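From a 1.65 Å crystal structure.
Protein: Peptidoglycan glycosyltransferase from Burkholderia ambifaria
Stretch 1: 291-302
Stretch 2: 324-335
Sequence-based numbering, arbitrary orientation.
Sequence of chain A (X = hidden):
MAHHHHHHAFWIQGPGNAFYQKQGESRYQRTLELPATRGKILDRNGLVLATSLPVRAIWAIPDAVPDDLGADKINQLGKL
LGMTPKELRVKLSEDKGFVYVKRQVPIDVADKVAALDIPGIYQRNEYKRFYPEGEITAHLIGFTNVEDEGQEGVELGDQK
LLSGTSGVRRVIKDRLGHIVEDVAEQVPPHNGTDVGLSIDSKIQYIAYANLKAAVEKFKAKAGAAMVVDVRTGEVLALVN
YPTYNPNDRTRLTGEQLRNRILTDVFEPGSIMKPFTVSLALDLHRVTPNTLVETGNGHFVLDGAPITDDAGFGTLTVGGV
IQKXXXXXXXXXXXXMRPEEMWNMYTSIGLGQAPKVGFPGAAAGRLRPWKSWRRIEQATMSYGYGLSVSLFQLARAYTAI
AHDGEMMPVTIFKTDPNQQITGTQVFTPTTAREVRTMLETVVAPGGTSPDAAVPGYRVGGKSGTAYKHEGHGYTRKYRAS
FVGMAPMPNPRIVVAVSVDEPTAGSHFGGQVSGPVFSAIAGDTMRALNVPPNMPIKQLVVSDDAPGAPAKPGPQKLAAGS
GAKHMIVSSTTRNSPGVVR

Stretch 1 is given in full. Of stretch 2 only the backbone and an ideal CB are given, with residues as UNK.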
# COMPACT_ATOMS: atom_id res chain seq x y z
N LEU A 291 -4.16 20.83 -10.68
CA LEU A 291 -5.59 20.66 -10.42
C LEU A 291 -6.16 19.54 -11.27
O LEU A 291 -5.82 19.39 -12.45
CB LEU A 291 -6.34 21.96 -10.71
CG LEU A 291 -5.94 23.15 -9.84
CD1 LEU A 291 -6.85 24.34 -10.13
CD2 LEU A 291 -5.98 22.79 -8.36
N VAL A 292 -7.03 18.74 -10.66
CA VAL A 292 -7.72 17.63 -11.31
C VAL A 292 -9.21 17.80 -11.03
O VAL A 292 -9.62 17.82 -9.86
CB VAL A 292 -7.23 16.27 -10.78
CG1 VAL A 292 -7.90 15.12 -11.53
CG2 VAL A 292 -5.70 16.18 -10.88
N GLU A 293 -10.00 17.91 -12.09
CA GLU A 293 -11.44 18.14 -11.96
C GLU A 293 -12.15 16.81 -11.79
O GLU A 293 -12.14 15.98 -12.71
CB GLU A 293 -11.98 18.89 -13.18
CG GLU A 293 -11.27 20.21 -13.46
CD GLU A 293 -11.47 21.25 -12.36
OE1 GLU A 293 -12.37 21.07 -11.50
OE2 GLU A 293 -10.73 22.25 -12.36
N THR A 294 -12.78 16.60 -10.63
CA THR A 294 -13.59 15.40 -10.44
C THR A 294 -15.08 15.69 -10.35
O THR A 294 -15.88 14.75 -10.30
CB THR A 294 -13.14 14.61 -9.20
OG1 THR A 294 -13.59 15.26 -8.00
CG2 THR A 294 -11.62 14.48 -9.16
N GLY A 295 -15.48 16.97 -10.33
CA GLY A 295 -16.89 17.32 -10.41
C GLY A 295 -17.73 16.70 -9.31
O GLY A 295 -17.33 16.66 -8.13
N ASN A 296 -18.91 16.21 -9.68
CA ASN A 296 -19.85 15.64 -8.72
C ASN A 296 -19.59 14.17 -8.43
O ASN A 296 -20.49 13.49 -7.92
CB ASN A 296 -21.29 15.84 -9.19
CG ASN A 296 -21.60 15.09 -10.49
OD1 ASN A 296 -20.75 14.41 -11.06
ND2 ASN A 296 -22.85 15.21 -10.94
N GLY A 297 -18.40 13.66 -8.72
CA GLY A 297 -18.10 12.27 -8.41
C GLY A 297 -18.67 11.25 -9.37
O GLY A 297 -18.76 10.08 -9.02
N HIS A 298 -19.07 11.67 -10.57
CA HIS A 298 -19.50 10.77 -11.62
C HIS A 298 -18.70 11.10 -12.87
O HIS A 298 -18.58 12.27 -13.24
CB HIS A 298 -21.00 10.90 -11.91
CG HIS A 298 -21.86 10.73 -10.70
ND1 HIS A 298 -22.18 9.50 -10.17
CD2 HIS A 298 -22.47 11.65 -9.91
CE1 HIS A 298 -22.95 9.67 -9.11
NE2 HIS A 298 -23.14 10.96 -8.93
N PHE A 299 -18.15 10.07 -13.51
CA PHE A 299 -17.37 10.23 -14.72
C PHE A 299 -17.70 9.08 -15.67
O PHE A 299 -18.10 8.00 -15.23
CB PHE A 299 -15.86 10.27 -14.39
CG PHE A 299 -14.98 10.63 -15.56
CD1 PHE A 299 -15.14 11.82 -16.24
CD2 PHE A 299 -13.93 9.79 -15.92
CE1 PHE A 299 -14.30 12.15 -17.30
CE2 PHE A 299 -13.09 10.11 -16.97
CZ PHE A 299 -13.28 11.29 -17.66
N VAL A 300 -17.55 9.33 -16.97
CA VAL A 300 -17.76 8.31 -17.98
C VAL A 300 -16.54 8.26 -18.87
O VAL A 300 -16.08 9.29 -19.38
CB VAL A 300 -19.03 8.57 -18.82
CG1 VAL A 300 -19.18 7.50 -19.88
CG2 VAL A 300 -20.25 8.59 -17.93
N LEU A 301 -15.99 7.06 -19.06
CA LEU A 301 -14.81 6.84 -19.89
C LEU A 301 -15.13 5.71 -20.85
O LEU A 301 -15.35 4.57 -20.42
CB LEU A 301 -13.58 6.52 -19.05
CG LEU A 301 -12.31 6.26 -19.86
CD1 LEU A 301 -11.97 7.49 -20.68
CD2 LEU A 301 -11.17 5.91 -18.94
N ASP A 302 -15.16 6.02 -22.15
CA ASP A 302 -15.50 5.04 -23.18
C ASP A 302 -16.78 4.29 -22.83
O ASP A 302 -16.87 3.07 -22.95
CB ASP A 302 -14.34 4.07 -23.40
CG ASP A 302 -13.11 4.76 -23.96
OD1 ASP A 302 -13.27 5.83 -24.58
OD2 ASP A 302 -11.99 4.24 -23.77
N UNK A 324 -9.03 9.74 -1.93
CA UNK A 324 -9.11 8.41 -2.53
C UNK A 324 -10.03 8.41 -3.75
O UNK A 324 -10.85 7.51 -3.94
CB UNK A 324 -9.60 7.39 -1.50
N UNK A 325 -9.86 9.41 -4.61
CA UNK A 325 -10.75 9.61 -5.75
C UNK A 325 -10.40 8.64 -6.88
O UNK A 325 -9.27 8.65 -7.39
CB UNK A 325 -10.67 11.06 -6.25
N UNK A 326 -11.36 7.80 -7.28
CA UNK A 326 -11.20 6.98 -8.48
C UNK A 326 -11.12 7.84 -9.73
O UNK A 326 -10.34 7.54 -10.65
CB UNK A 326 -12.36 5.98 -8.60
N UNK A 327 -11.96 8.87 -9.81
CA UNK A 327 -11.97 9.74 -10.99
C UNK A 327 -10.65 10.49 -11.11
O UNK A 327 -10.09 10.62 -12.20
CB UNK A 327 -13.14 10.73 -10.92
N UNK A 328 -10.13 10.99 -9.98
CA UNK A 328 -8.85 11.68 -10.02
C UNK A 328 -7.72 10.75 -10.43
O UNK A 328 -6.84 11.14 -11.20
CB UNK A 328 -8.54 12.30 -8.66
N UNK A 329 -7.72 9.53 -9.90
CA UNK A 329 -6.71 8.56 -10.30
C UNK A 329 -6.80 8.27 -11.80
O UNK A 329 -5.77 8.19 -12.49
CB UNK A 329 -6.87 7.27 -9.50
N UNK A 330 -8.02 8.13 -12.31
CA UNK A 330 -8.22 7.86 -13.73
C UNK A 330 -7.69 9.00 -14.59
O UNK A 330 -6.98 8.76 -15.57
CB UNK A 330 -9.70 7.63 -14.02
N UNK A 331 -8.03 10.24 -14.23
CA UNK A 331 -7.62 11.35 -15.09
C UNK A 331 -6.10 11.52 -15.07
O UNK A 331 -5.50 11.84 -16.10
CB UNK A 331 -8.30 12.65 -14.65
N UNK A 332 -5.48 11.28 -13.92
CA UNK A 332 -4.02 11.29 -13.85
C UNK A 332 -3.44 10.15 -14.68
O UNK A 332 -2.48 10.33 -15.43
CB UNK A 332 -3.55 11.18 -12.40
N UNK A 333 -4.05 8.96 -14.59
CA UNK A 333 -3.57 7.83 -15.39
C UNK A 333 -3.65 8.12 -16.88
O UNK A 333 -2.81 7.63 -17.64
CB UNK A 333 -4.38 6.57 -15.07
N UNK A 334 -4.64 8.90 -17.32
CA UNK A 334 -4.79 9.16 -18.74
C UNK A 334 -3.71 10.08 -19.30
O UNK A 334 -3.61 10.21 -20.53
CB UNK A 334 -6.17 9.77 -19.01
N UNK A 335 -2.88 10.69 -18.45
CA UNK A 335 -1.71 11.42 -18.91
C UNK A 335 -0.55 10.49 -19.23
O UNK A 335 0.50 10.98 -19.66
CB UNK A 335 -1.28 12.44 -17.86

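Position 324 lies out of reach of stretch 1. Its positive phi (57°) favours glycine or asparagine but admits others. It is S324, which closes the preceding helix in a Schellman motif.

Position 325 comes right before a helix, with phi/psi of -78°/121°. This is an N-cap site, suited to serine, threonine, aspartate or asparagine. Its ideal CB points toward stretch 1, 4.6 Å from T294 CG2, so a short side chain fits well. The residue is S325. Its OG accepts a capping hydrogen bond from the backbone N of position 328 at 2.8 Å and lies 3.7 Å from T294 CG2.

Position 326 opens the helix and has nothing of stretch 1 near its CB. Many residues would do. It is N326, whose side chain is hydrogen-bonded elsewhere in the structure.

Position 327 points toward stretch 1. Its ideal CB is 4.2 Å from T294 CB and 4.4 Å from F299 CB, near the turn that runs from T294 to G297. An apolar side chain such as leucine, isoleucine, valine or methionine would suit the space. The residue is I327, with chi1 m and chi2 t. Its CG1 packs on F299 CB at 3.7 Å, and its CD1 reaches G297 C at 3.3 Å.

Position 328 is sideways to stretch 1, but close to it. An ideal CB would stand 3.8 Å from T294 CG2 and 4.1 Å from V292 CG1. Glycine or alanine would suit. The residue is G328, and V292 CG1 rests 3.9 Å from its CA.

Position 329 points away, so stretch 1 sets no demand. It is A329.

Position 330 points toward stretch 1, its ideal CB 5.1 Å from F299 CD2. Alanine, valine or threonine would suit. It is T330. Its CG2 is 4.0 Å from L301 CD2, and its OG1 donates to N326 O at 2.9 Å.

Position 331 also points toward stretch 1. V292 CG1 is 4.0 Å from the ideal CB, and beyond lie the F299 ring and the carbonyl of E293. A long side chain with an apolar stem and a donor at its tip fits, lysine or arginine above all. The residue is K331, nearly extended. Its NZ donates to E293 O at 2.7 Å, and its CE sits over one face of the F299 ring, 3.9 Å from the centroid, in a CH-pi contact.

Position 332 starts sideways, and an aliphatic side chain could turn back to V292. It is I332, whose CG1 meets V292 CG2 at 4.1 Å.

Position 333 is out of reach, so stretch 1 leaves the choice open. It is A333.

Position 334 points toward stretch 1 across a wider gap. A long, flexible apolar residue suits. It is M334, with SD 4.2 Å from L301 CD2.

Position 335 is out of reach, so stretch 1 leaves the choice open. It is T335, whose OG1 donates to I332 O at 2.7 Å.

Stretch 2 324-335: SSNIGATKIAMT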
# COMPACT_ATOMS: atom_id res chain seq x y z
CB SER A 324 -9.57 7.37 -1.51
OG SER A 324 -9.23 6.06 -1.94
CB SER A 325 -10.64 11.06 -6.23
OG SER A 325 -11.35 11.26 -7.45
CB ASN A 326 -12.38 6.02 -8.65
CG ASN A 326 -12.35 4.89 -7.66
OD1 ASN A 326 -11.36 4.68 -6.97
ND2 ASN A 326 -13.44 4.12 -7.61
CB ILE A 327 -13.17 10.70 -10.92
CG1 ILE A 327 -14.46 9.89 -11.00
CG2 ILE A 327 -13.11 11.72 -12.06
CD1 ILE A 327 -15.68 10.67 -10.64
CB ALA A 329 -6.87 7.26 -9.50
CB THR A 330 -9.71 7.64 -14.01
OG1 THR A 330 -10.15 6.45 -13.34
CG2 THR A 330 -9.96 7.51 -15.53
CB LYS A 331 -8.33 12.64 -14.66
CG LYS A 331 -9.83 12.59 -14.96
CD LYS A 331 -10.47 13.95 -14.80
CE LYS A 331 -11.94 13.90 -15.15
NZ LYS A 331 -12.48 15.27 -15.28
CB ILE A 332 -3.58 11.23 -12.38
CG1 ILE A 332 -3.95 12.54 -11.68
CG2 ILE A 332 -2.10 10.96 -12.27
CD1 ILE A 332 -3.76 12.48 -10.14
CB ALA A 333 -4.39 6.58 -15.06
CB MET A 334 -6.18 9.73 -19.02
CG MET A 334 -7.32 8.74 -18.76
SD MET A 334 -7.26 7.28 -19.81
CE MET A 334 -6.61 6.05 -18.68
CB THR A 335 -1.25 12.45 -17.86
OG1 THR A 335 -0.64 11.78 -16.75
CG2 THR A 335 -2.42 13.29 -17.37
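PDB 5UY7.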